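Local coordinates for galacto-N-biose/lacto-N-biose I transporter substrate-binding protein (Bifidobacterium longum, PDB 2Z8F) that binds galacto-N-biose and lacto-N-biose I, is captured here with the milk sugar lacto-N-tetraose, and probably hands its sugars to an ABC transporter, at residues A[180-185]-A[214-219]; A[191-196]-A[202-207]; A[363-368]-A[406-411]. All coordinates share one frame; numbering follows the deposited sequence.

Interaction 1: A[180-185]-A[214-219]; sequences NMISGL and DFYQQL. With GAL (beta-D-galactopyranose), chain C; NAG (2-acetamido-2-deoxy-beta-D-glucopyranose), chain B.
Y216 sets its CG anti to its own carbonyl carbon (chi1 -75°), and L185 does the same on the facing helix (chi1 -65°). Because the CB of each already points toward the other helix, the phenol ring and the isobutyl branch both extend into the space between two helices whose nearest CA atoms, those of I182 and Y216, lie 9.7 Å apart. A tyrosine suits this place because its length bridges such a distance. L185 meets it at about a right angle: the methyl CD1 of L185 comes in at the edge of the ring, in its plane, 3.3 Å from the Y216 OH. I182 instead slides past the ring in the opposite direction, with I182 CG1 4.1 Å from Y216 CE1 and its CD1 above one face toward the rim. F215, next to Y216 on the same helix, places its CD2 over the centre of the other face, so the phenol has apolar carbon on both sides. No hydrogen bond joins the two segments.

Such helix-on-helix packing lies behind the sugar pocket of a protein in the periplasmic binding protein clan, and V248 of strand 246-250 touches both M181 and Y216. Helix 178-187 widens into a pi-type turn at residues 180-182. Glycine suits position 184, where a CB would crowd N180 O.

N180, near the start of the helix, faces the glycan: its ND2 donates to O2 of the inner galactose over 2.9 Å in a fairly straight bond (161°), while N180 OD1 lies 3.6 Å from the acetyl methyl C8 of the N-acetylglucosamine. A second acceptor, E177 OE1, also engages ND2 and helps fix which way the amide faces.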
loop_
_atom_site.group_PDB
_atom_site.type_symbol
_atom_site.label_atom_id
_atom_site.label_comp_id
_atom_site.label_asym_id
_atom_site.label_seq_id
_atom_site.Cartn_x
_atom_site.Cartn_y
_atom_site.Cartn_z
ATOM N N ASN A 180 4.235 4.027 -5.725
ATOM C CA ASN A 180 3.851 3.388 -4.449
ATOM C C ASN A 180 4.929 2.422 -3.963
ATOM O O ASN A 180 5.373 2.498 -2.806
ATOM C CB ASN A 180 2.492 2.648 -4.588
ATOM C CG ASN A 180 1.436 3.510 -5.230
ATOM O OD1 ASN A 180 1.249 4.664 -4.847
ATOM N ND2 ASN A 180 0.724 2.950 -6.222
ATOM N N MET A 181 5.337 1.495 -4.842
ATOM C CA MET A 181 6.345 0.493 -4.500
ATOM C C MET A 181 7.735 1.094 -4.484
ATOM O O MET A 181 8.496 0.903 -3.518
ATOM C CB MET A 181 6.289 -0.703 -5.457
ATOM C CG MET A 181 7.421 -1.713 -5.277
ATOM S SD MET A 181 7.230 -3.137 -6.385
ATOM C CE MET A 181 5.821 -3.981 -5.627
ATOM N N ILE A 182 8.100 1.791 -5.562
ATOM C CA ILE A 182 9.485 2.317 -5.642
ATOM C C ILE A 182 9.726 3.450 -4.650
ATOM O O ILE A 182 10.818 3.541 -4.050
ATOM C CB ILE A 182 9.917 2.605 -7.116
ATOM C CG1 ILE A 182 10.256 1.270 -7.781
ATOM C CG2 ILE A 182 11.189 3.455 -7.142
ATOM C CD1 ILE A 182 10.498 1.382 -9.330
ATOM N N SER A 183 8.729 4.310 -4.456
ATOM C CA SER A 183 8.800 5.322 -3.395
ATOM C C SER A 183 8.993 4.641 -2.029
ATOM O O SER A 183 9.829 5.067 -1.214
ATOM C CB SER A 183 7.546 6.205 -3.365
ATOM O OG SER A 183 6.390 5.456 -3.034
ATOM N N GLY A 184 8.275 3.547 -1.800
ATOM C CA GLY A 184 8.379 2.856 -0.507
ATOM C C GLY A 184 9.759 2.232 -0.314
ATOM O O GLY A 184 10.325 2.284 0.789
ATOM N N LEU A 185 10.313 1.627 -1.366
ATOM C CA LEU A 185 11.653 1.006 -1.287
ATOM C C LEU A 185 12.716 2.062 -1.019
ATOM O O LEU A 185 13.571 1.891 -0.140
ATOM C CB LEU A 185 11.958 0.261 -2.589
ATOM C CG LEU A 185 11.027 -0.945 -2.835
ATOM C CD1 LEU A 185 11.330 -1.447 -4.230
ATOM C CD2 LEU A 185 11.301 -2.055 -1.828
ATOM N N ASP A 214 19.828 2.192 -8.850
ATOM C CA ASP A 214 20.933 1.362 -9.320
ATOM C C ASP A 214 20.545 -0.116 -9.385
ATOM O O ASP A 214 20.860 -0.802 -10.348
ATOM C CB ASP A 214 22.130 1.570 -8.387
ATOM C CG ASP A 214 23.397 0.859 -8.855
ATOM O OD1 ASP A 214 23.763 0.936 -10.057
ATOM O OD2 ASP A 214 24.082 0.249 -7.974
ATOM N N PHE A 215 19.799 -0.584 -8.380
ATOM C CA PHE A 215 19.357 -1.973 -8.334
ATOM C C PHE A 215 18.490 -2.273 -9.560
ATOM O O PHE A 215 18.792 -3.198 -10.310
ATOM C CB PHE A 215 18.576 -2.212 -7.052
ATOM C CG PHE A 215 18.042 -3.637 -6.888
ATOM C CD1 PHE A 215 18.904 -4.699 -6.587
ATOM C CD2 PHE A 215 16.678 -3.895 -7.027
ATOM C CE1 PHE A 215 18.413 -5.998 -6.401
ATOM C CE2 PHE A 215 16.159 -5.202 -6.846
ATOM C CZ PHE A 215 17.030 -6.248 -6.539
ATOM N N TYR A 216 17.453 -1.469 -9.782
ATOM C CA TYR A 216 16.559 -1.746 -10.920
ATOM C C TYR A 216 17.255 -1.495 -12.251
ATOM O O TYR A 216 16.989 -2.213 -13.213
ATOM C CB TYR A 216 15.224 -0.994 -10.830
ATOM C CG TYR A 216 14.281 -1.604 -9.785
ATOM C CD1 TYR A 216 14.093 -0.986 -8.548
ATOM C CD2 TYR A 216 13.604 -2.800 -10.044
ATOM C CE1 TYR A 216 13.257 -1.560 -7.553
ATOM C CE2 TYR A 216 12.743 -3.366 -9.083
ATOM C CZ TYR A 216 12.572 -2.743 -7.848
ATOM O OH TYR A 216 11.727 -3.308 -6.894
ATOM N N GLN A 217 18.151 -0.497 -12.295
ATOM C CA GLN A 217 18.854 -0.193 -13.538
ATOM C C GLN A 217 19.677 -1.396 -13.978
ATOM O O GLN A 217 19.645 -1.781 -15.145
ATOM C CB GLN A 217 19.763 1.041 -13.386
ATOM C CG GLN A 217 20.318 1.518 -14.735
ATOM C CD GLN A 217 19.216 2.067 -15.632
ATOM O OE1 GLN A 217 18.632 3.102 -15.330
ATOM N NE2 GLN A 217 18.928 1.375 -16.747
ATOM N N GLN A 218 20.450 -1.963 -13.045
ATOM C CA GLN A 218 21.303 -3.110 -13.359
ATOM C C GLN A 218 20.461 -4.311 -13.793
ATOM O O GLN A 218 20.825 -4.989 -14.747
ATOM C CB GLN A 218 22.209 -3.495 -12.194
ATOM C CG GLN A 218 23.271 -2.453 -11.896
ATOM C CD GLN A 218 24.366 -2.961 -10.972
ATOM O OE1 GLN A 218 24.755 -2.275 -10.014
ATOM N NE2 GLN A 218 24.854 -4.154 -11.237
ATOM N N LEU A 219 19.345 -4.553 -13.097
ATOM C CA LEU A 219 18.388 -5.592 -13.520
ATOM C C LEU A 219 17.832 -5.393 -14.931
ATOM O O LEU A 219 17.819 -6.331 -15.749
ATOM C CB LEU A 219 17.262 -5.756 -12.503
ATOM C CG LEU A 219 17.713 -6.331 -11.152
ATOM C CD1 LEU A 219 16.564 -6.249 -10.158
ATOM C CD2 LEU A 219 18.257 -7.776 -11.227
HETATM C C1 GAL C . -1.941 3.672 -9.790
HETATM C C2 GAL C . -2.480 3.293 -8.401
HETATM C C3 GAL C . -2.486 1.793 -8.136
HETATM C C4 GAL C . -3.112 1.032 -9.310
HETATM C C5 GAL C . -2.454 1.476 -10.620
HETATM C C6 GAL C . -3.101 0.836 -11.846
HETATM O O2 GAL C . -1.684 3.952 -7.450
HETATM O O3 GAL C . -3.191 1.681 -6.899
HETATM O O4 GAL C . -4.464 1.411 -9.341
HETATM O O5 GAL C . -2.566 2.870 -10.766
HETATM O O6 GAL C . -2.408 1.332 -12.997
HETATM C C1 NAG B . -3.212 0.385 -6.285
HETATM C C2 NAG B . -3.534 0.608 -4.807
HETATM C C3 NAG B . -3.881 -0.671 -4.032
HETATM C C4 NAG B . -4.901 -1.518 -4.846
HETATM C C5 NAG B . -4.328 -1.712 -6.254
HETATM C C6 NAG B . -5.185 -2.666 -7.093
HETATM C C7 NAG B . -2.565 2.420 -3.544
HETATM C C8 NAG B . -1.316 3.001 -2.936
HETATM N N2 NAG B . -2.376 1.283 -4.190
HETATM O O3 NAG B . -4.374 -0.147 -2.807
HETATM O O4 NAG B . -5.039 -2.776 -4.234
HETATM O O5 NAG B . -4.224 -0.433 -6.856
HETATM O O6 NAG B . -6.435 -2.063 -7.314
HETATM O O7 NAG B . -3.641 2.999 -3.384
#

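Interaction 2: A[191-196]-A[202-207]; sequences GWYKVK and VNTETD
The indole of W192 carries T204 on one face: T204 CA stands 3.6 Å over the centroid of the five-membered ring, 7° off its normal, a CH-pi contact, and T204 CG2 reaches W192 CE3 at 3.5 Å. At the edges, T206 OG1 lies near the plane by NE1, and Y193 CZ is in plane elsewhere on the rim. The Y193 ring in turn has W192 CB over the centre of one face, while its CE1 packs 3.8 Å from V202 CG1. F361 meets the indole edge-to-face. Were W192 cut back to an alanine, a gap would probably open against T204 and F361 would lose this edge-to-face partner.

A nearly straight bond (168°) runs from N203 N to W192 O over 2.9 Å. The threonines suit their places by having two branches: T204 CG2 meets the rings while its OG1 bonds to F392 O, and T206 CG2 lies 3.9 Å from W192 CD1 while its OG1 donates to a water at 2.6 Å and accepts from S209 N, capping helix 207-221. Y193 OH pairs with S399 OG. The antiparallel, non-hydrogen-bonded pair Y193-V202 marks a beta-hairpin, whose exit passes through the Asx turn of N203 to the N-cap T206.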
loop_
_atom_site.group_PDB
_atom_site.type_symbol
_atom_site.label_atom_id
_atom_site.label_comp_id
_atom_site.label_asym_id
_atom_site.label_seq_id
_atom_site.Cartn_x
_atom_site.Cartn_y
_atom_site.Cartn_z
ATOM N N GLY A 191 13.109 9.766 4.770
ATOM C CA GLY A 191 12.028 10.554 4.203
ATOM C C GLY A 191 12.493 11.418 3.045
ATOM O O GLY A 191 13.684 11.749 2.918
ATOM N N TRP A 192 11.544 11.764 2.192
ATOM C CA TRP A 192 11.740 12.739 1.123
ATOM C C TRP A 192 11.214 14.134 1.451
ATOM O O TRP A 192 11.570 15.093 0.780
ATOM C CB TRP A 192 10.971 12.281 -0.126
ATOM C CG TRP A 192 11.543 11.093 -0.802
ATOM C CD1 TRP A 192 12.714 10.437 -0.511
ATOM C CD2 TRP A 192 11.006 10.451 -1.967
ATOM N NE1 TRP A 192 12.925 9.397 -1.399
ATOM C CE2 TRP A 192 11.895 9.404 -2.316
ATOM C CE3 TRP A 192 9.867 10.681 -2.756
ATOM C CZ2 TRP A 192 11.673 8.559 -3.407
ATOM C CZ3 TRP A 192 9.652 9.851 -3.843
ATOM C CH2 TRP A 192 10.541 8.805 -4.159
ATOM N N TYR A 193 10.320 14.228 2.432
ATOM C CA TYR A 193 9.543 15.451 2.657
ATOM C C TYR A 193 9.555 15.829 4.121
ATOM O O TYR A 193 9.226 15.000 4.973
ATOM C CB TYR A 193 8.088 15.252 2.223
ATOM C CG TYR A 193 7.933 14.750 0.799
ATOM C CD1 TYR A 193 8.316 15.545 -0.288
ATOM C CD2 TYR A 193 7.382 13.496 0.543
ATOM C CE1 TYR A 193 8.197 15.069 -1.603
ATOM C CE2 TYR A 193 7.244 13.016 -0.773
ATOM C CZ TYR A 193 7.633 13.817 -1.831
ATOM O OH TYR A 193 7.466 13.357 -3.129
ATOM N N LYS A 194 9.987 17.050 4.417
ATOM C CA LYS A 194 9.944 17.540 5.799
ATOM C C LYS A 194 9.476 18.979 5.861
ATOM O O LYS A 194 9.818 19.783 4.991
ATOM C CB LYS A 194 11.298 17.407 6.495
ATOM C CG LYS A 194 12.491 17.778 5.680
ATOM C CD LYS A 194 13.600 18.304 6.592
ATOM C CE LYS A 194 14.808 18.734 5.778
ATOM N NZ LYS A 194 15.884 19.313 6.639
ATOM N N VAL A 195 8.666 19.284 6.877
ATOM C CA VAL A 195 8.254 20.649 7.144
ATOM C C VAL A 195 9.350 21.287 7.988
ATOM O O VAL A 195 9.766 20.729 9.010
ATOM C CB VAL A 195 6.901 20.723 7.872
ATOM C CG1 VAL A 195 6.618 22.128 8.326
ATOM C CG2 VAL A 195 5.788 20.287 6.933
ATOM N N LYS A 196 9.839 22.425 7.520
ATOM C CA LYS A 196 10.815 23.180 8.285
ATOM C C LYS A 196 10.181 24.529 8.549
ATOM O O LYS A 196 10.434 25.504 7.846
ATOM C CB LYS A 196 12.148 23.272 7.538
ATOM C CG LYS A 196 12.991 22.015 7.673
ATOM C CD LYS A 196 14.488 22.328 7.845
ATOM C CE LYS A 196 14.735 23.487 8.823
ATOM N NZ LYS A 196 16.162 23.610 9.290
ATOM N N VAL A 202 12.181 19.473 0.283
ATOM C CA VAL A 202 11.977 18.289 -0.550
ATOM C C VAL A 202 13.342 17.788 -0.986
ATOM O O VAL A 202 14.164 18.581 -1.492
ATOM C CB VAL A 202 11.170 18.650 -1.821
ATOM C CG1 VAL A 202 11.015 17.421 -2.756
ATOM C CG2 VAL A 202 9.839 19.244 -1.439
ATOM N N ASN A 203 13.605 16.497 -0.791
ATOM C CA ASN A 203 14.728 15.843 -1.450
ATOM C C ASN A 203 14.381 14.390 -1.726
ATOM O O ASN A 203 14.450 13.546 -0.825
ATOM C CB ASN A 203 16.005 15.928 -0.619
ATOM C CG ASN A 203 17.163 15.159 -1.255
ATOM O OD1 ASN A 203 17.162 14.847 -2.472
ATOM N ND2 ASN A 203 18.177 14.861 -0.437
ATOM N N THR A 204 13.954 14.122 -2.968
ATOM C CA THR A 204 13.599 12.766 -3.383
ATOM C C THR A 204 14.775 12.008 -3.954
ATOM O O THR A 204 14.604 10.895 -4.479
ATOM C CB THR A 204 12.479 12.807 -4.450
ATOM O OG1 THR A 204 12.987 13.437 -5.635
ATOM C CG2 THR A 204 11.314 13.588 -3.948
ATOM N N GLU A 205 15.980 12.604 -3.852
ATOM C CA GLU A 205 17.202 12.024 -4.395
ATOM C C GLU A 205 18.148 11.674 -3.266
ATOM O O GLU A 205 19.299 12.101 -3.221
ATOM C CB GLU A 205 17.833 12.989 -5.396
ATOM C CG GLU A 205 16.949 13.088 -6.642
ATOM C CD GLU A 205 17.443 14.072 -7.652
ATOM O OE1 GLU A 205 17.210 15.279 -7.430
ATOM O OE2 GLU A 205 18.017 13.627 -8.675
ATOM N N THR A 206 17.632 10.867 -2.344
ATOM C CA THR A 206 18.396 10.415 -1.192
ATOM C C THR A 206 19.327 9.272 -1.553
ATOM O O THR A 206 19.306 8.737 -2.659
ATOM C CB THR A 206 17.438 9.900 -0.146
ATOM O OG1 THR A 206 16.696 8.836 -0.768
ATOM C CG2 THR A 206 16.451 10.995 0.322
ATOM N N ASP A 207 20.182 8.859 -0.606
ATOM C CA ASP A 207 21.001 7.690 -0.833
ATOM C C ASP A 207 20.170 6.436 -1.136
ATOM O O ASP A 207 20.600 5.623 -1.933
ATOM C CB ASP A 207 21.896 7.404 0.384
ATOM C CG ASP A 207 22.861 8.520 0.659
ATOM O OD1 ASP A 207 22.961 9.429 -0.187
ATOM O OD2 ASP A 207 23.507 8.487 1.730
HETATM O O HOH W 1 14.887 14.029 1.897
HETATM O O HOH W 2 14.858 7.818 0.835
#

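Interaction 3: A[363-368]-A[406-411]; sequences YMPGFS and FGLSVS. With BGC (beta-D-glucopyranose), chain D.
P365 and G366 form the middle of a type II beta turn from M364 to F367, and the turn's backbone lies against F406, at the C-terminal end of helix 389-405. Proline suits the second position of such a turn, where phi is -61°, and glycine the third, where phi is 96°. A CB on G366 would jam against the carbonyl oxygen of P365 and press on F406 CE2. The turn's own bond, F367 N to M364 O, is weak at 3.3 Å. Across the contact G407, at a positive phi of 85°, ends the helix in a Schellman motif, another place that favours glycine.

The F406 ring brings one edge to this turn: CE2 lies 3.6 Å from G366 N, which is near the ring plane, and at 4.1 Å from P365 CB. P365 O, close to F406 CD2, is buried here with no polar partner in the model. L408, after the helix end, crosses P365 at a slant and sets its CD1 3.6 Å from P365 CG, methyl against pyrrolidine ring.

S368 O, in the first turn of helix 367-380, accepts a hydrogen bond of 2.9 Å from O6 of the glucose, so S368, just past the turn, contributes to the glycan pocket. M364 rests on S399 and L403 of helix 389-405 and on Y193 of strand 193-196, while P365 touches W200 of strand 199-202.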
loop_
_atom_site.group_PDB
_atom_site.type_symbol
_atom_site.label_atom_id
_atom_site.label_comp_id
_atom_site.label_asym_id
_atom_site.label_seq_id
_atom_site.Cartn_x
_atom_site.Cartn_y
_atom_site.Cartn_z
ATOM N N TYR A 363 4.201 11.921 3.682
ATOM C CA TYR A 363 3.800 12.256 2.316
ATOM C C TYR A 363 3.343 13.708 2.216
ATOM O O TYR A 363 2.420 14.122 2.922
ATOM C CB TYR A 363 2.665 11.338 1.843
ATOM C CG TYR A 363 3.089 9.903 1.730
ATOM C CD1 TYR A 363 3.659 9.393 0.550
ATOM C CD2 TYR A 363 2.948 9.039 2.830
ATOM C CE1 TYR A 363 4.046 8.060 0.451
ATOM C CE2 TYR A 363 3.330 7.710 2.753
ATOM C CZ TYR A 363 3.890 7.214 1.581
ATOM O OH TYR A 363 4.257 5.900 1.514
ATOM N N MET A 364 3.963 14.478 1.313
ATOM C CA MET A 364 3.491 15.844 1.064
ATOM C C MET A 364 2.052 15.850 0.535
ATOM O O MET A 364 1.641 14.914 -0.161
ATOM C CB MET A 364 4.371 16.538 0.010
ATOM C CG MET A 364 4.671 15.673 -1.221
ATOM S SD MET A 364 5.351 16.689 -2.564
ATOM C CE MET A 364 3.843 17.197 -3.356
ATOM N N PRO A 365 1.309 16.909 0.823
ATOM C CA PRO A 365 0.001 17.067 0.141
ATOM C C PRO A 365 0.208 17.175 -1.365
ATOM O O PRO A 365 1.035 17.976 -1.812
ATOM C CB PRO A 365 -0.553 18.373 0.697
ATOM C CG PRO A 365 0.583 19.037 1.435
ATOM C CD PRO A 365 1.614 18.003 1.760
ATOM N N GLY A 366 -0.547 16.394 -2.142
ATOM C CA GLY A 366 -0.365 16.390 -3.601
ATOM C C GLY A 366 0.533 15.283 -4.130
ATOM O O GLY A 366 0.927 15.270 -5.310
ATOM N N PHE A 367 0.845 14.317 -3.268
ATOM C CA PHE A 367 1.725 13.217 -3.655
ATOM C C PHE A 367 1.162 12.416 -4.844
ATOM O O PHE A 367 1.904 11.768 -5.573
ATOM C CB PHE A 367 2.009 12.282 -2.464
ATOM C CG PHE A 367 2.998 11.207 -2.785
ATOM C CD1 PHE A 367 4.379 11.493 -2.841
ATOM C CD2 PHE A 367 2.583 9.902 -3.057
ATOM C CE1 PHE A 367 5.304 10.498 -3.164
ATOM C CE2 PHE A 367 3.498 8.906 -3.377
ATOM C CZ PHE A 367 4.868 9.191 -3.426
ATOM N N SER A 368 -0.145 12.505 -5.061
ATOM C CA SER A 368 -0.728 11.804 -6.199
ATOM C C SER A 368 -0.100 12.207 -7.537
ATOM O O SER A 368 0.077 11.361 -8.425
ATOM C CB SER A 368 -2.236 12.033 -6.213
ATOM O OG SER A 368 -2.533 13.381 -6.520
ATOM N N PHE A 406 -0.281 24.196 -4.786
ATOM C CA PHE A 406 -1.208 24.179 -3.655
ATOM C C PHE A 406 -1.140 25.487 -2.871
ATOM O O PHE A 406 -1.940 25.718 -1.954
ATOM C CB PHE A 406 -0.876 23.021 -2.716
ATOM C CG PHE A 406 -1.812 21.858 -2.816
ATOM C CD1 PHE A 406 -3.200 22.053 -2.853
ATOM C CD2 PHE A 406 -1.318 20.567 -2.827
ATOM C CE1 PHE A 406 -4.074 20.952 -2.934
ATOM C CE2 PHE A 406 -2.170 19.469 -2.885
ATOM C CZ PHE A 406 -3.549 19.654 -2.944
ATOM N N GLY A 407 -0.182 26.335 -3.226
ATOM C CA GLY A 407 0.010 27.613 -2.549
ATOM C C GLY A 407 0.858 27.455 -1.307
ATOM O O GLY A 407 0.866 28.341 -0.438
ATOM N N LEU A 408 1.581 26.338 -1.227
ATOM C CA LEU A 408 2.446 26.059 -0.091
ATOM C C LEU A 408 3.873 26.511 -0.356
ATOM O O LEU A 408 4.354 26.506 -1.487
ATOM C CB LEU A 408 2.396 24.568 0.281
ATOM C CG LEU A 408 1.001 24.004 0.586
ATOM C CD1 LEU A 408 1.011 22.485 0.563
ATOM C CD2 LEU A 408 0.478 24.527 1.928
ATOM N N SER A 409 4.555 26.921 0.700
ATOM C CA SER A 409 5.890 27.442 0.556
ATOM C C SER A 409 6.903 26.302 0.512
ATOM O O SER A 409 6.790 25.318 1.260
ATOM C CB SER A 409 6.191 28.408 1.711
ATOM O OG SER A 409 7.568 28.719 1.747
ATOM N N VAL A 410 7.885 26.433 -0.373
ATOM C CA VAL A 410 8.953 25.453 -0.491
ATOM C C VAL A 410 10.283 26.152 -0.343
ATOM O O VAL A 410 10.532 27.171 -1.003
ATOM C CB VAL A 410 8.941 24.720 -1.858
ATOM C CG1 VAL A 410 9.983 23.636 -1.875
ATOM C CG2 VAL A 410 7.577 24.113 -2.136
ATOM N N SER A 411 11.128 25.614 0.525
ATOM C CA SER A 411 12.461 26.146 0.696
ATOM C C SER A 411 13.382 25.508 -0.336
ATOM O O SER A 411 13.636 24.304 -0.273
ATOM C CB SER A 411 12.975 25.864 2.103
ATOM O OG SER A 411 14.219 26.506 2.296
HETATM C C2 BGC D . -1.884 6.630 -13.355
HETATM C C3 BGC D . -2.376 5.616 -12.322
HETATM C C4 BGC D . -1.646 5.764 -10.964
HETATM C C5 BGC D . -1.622 7.246 -10.558
HETATM C C6 BGC D . -0.870 7.571 -9.263
HETATM C C1 BGC D . -1.881 8.028 -12.773
HETATM O O1 BGC D . -1.335 8.880 -13.754
HETATM O O2 BGC D . -2.718 6.615 -14.505
HETATM O O3 BGC D . -2.180 4.335 -12.876
HETATM O O4 BGC D . -2.328 5.033 -9.949
HETATM O O5 BGC D . -1.071 8.049 -11.598
HETATM O O6 BGC D . -1.337 8.833 -8.798
#

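Overall arrangement
Interaction 1 is the buried one, helix against helix and almost wholly apolar between its segments; interactions 2 and 3 are partly buried and rely more on backbone, with a backbone bond and a CH-pi contact in the former and a turn against a helix end in the latter. Segments 180-185 and 363-368 each touch the bound tetrasaccharide, through a side-chain amide and a backbone carbonyl respectively. Interactions 2 and 3 lie closest, centres about 12 Å apart: Y193 OH lies 3.6 Å from F367 CE1, and both contacts lean on helix 389-405. S183 ties interaction 1 to the others, its CA 4.0 Å from W192 CH2 and its CB 4.0 Å from F367 CZ.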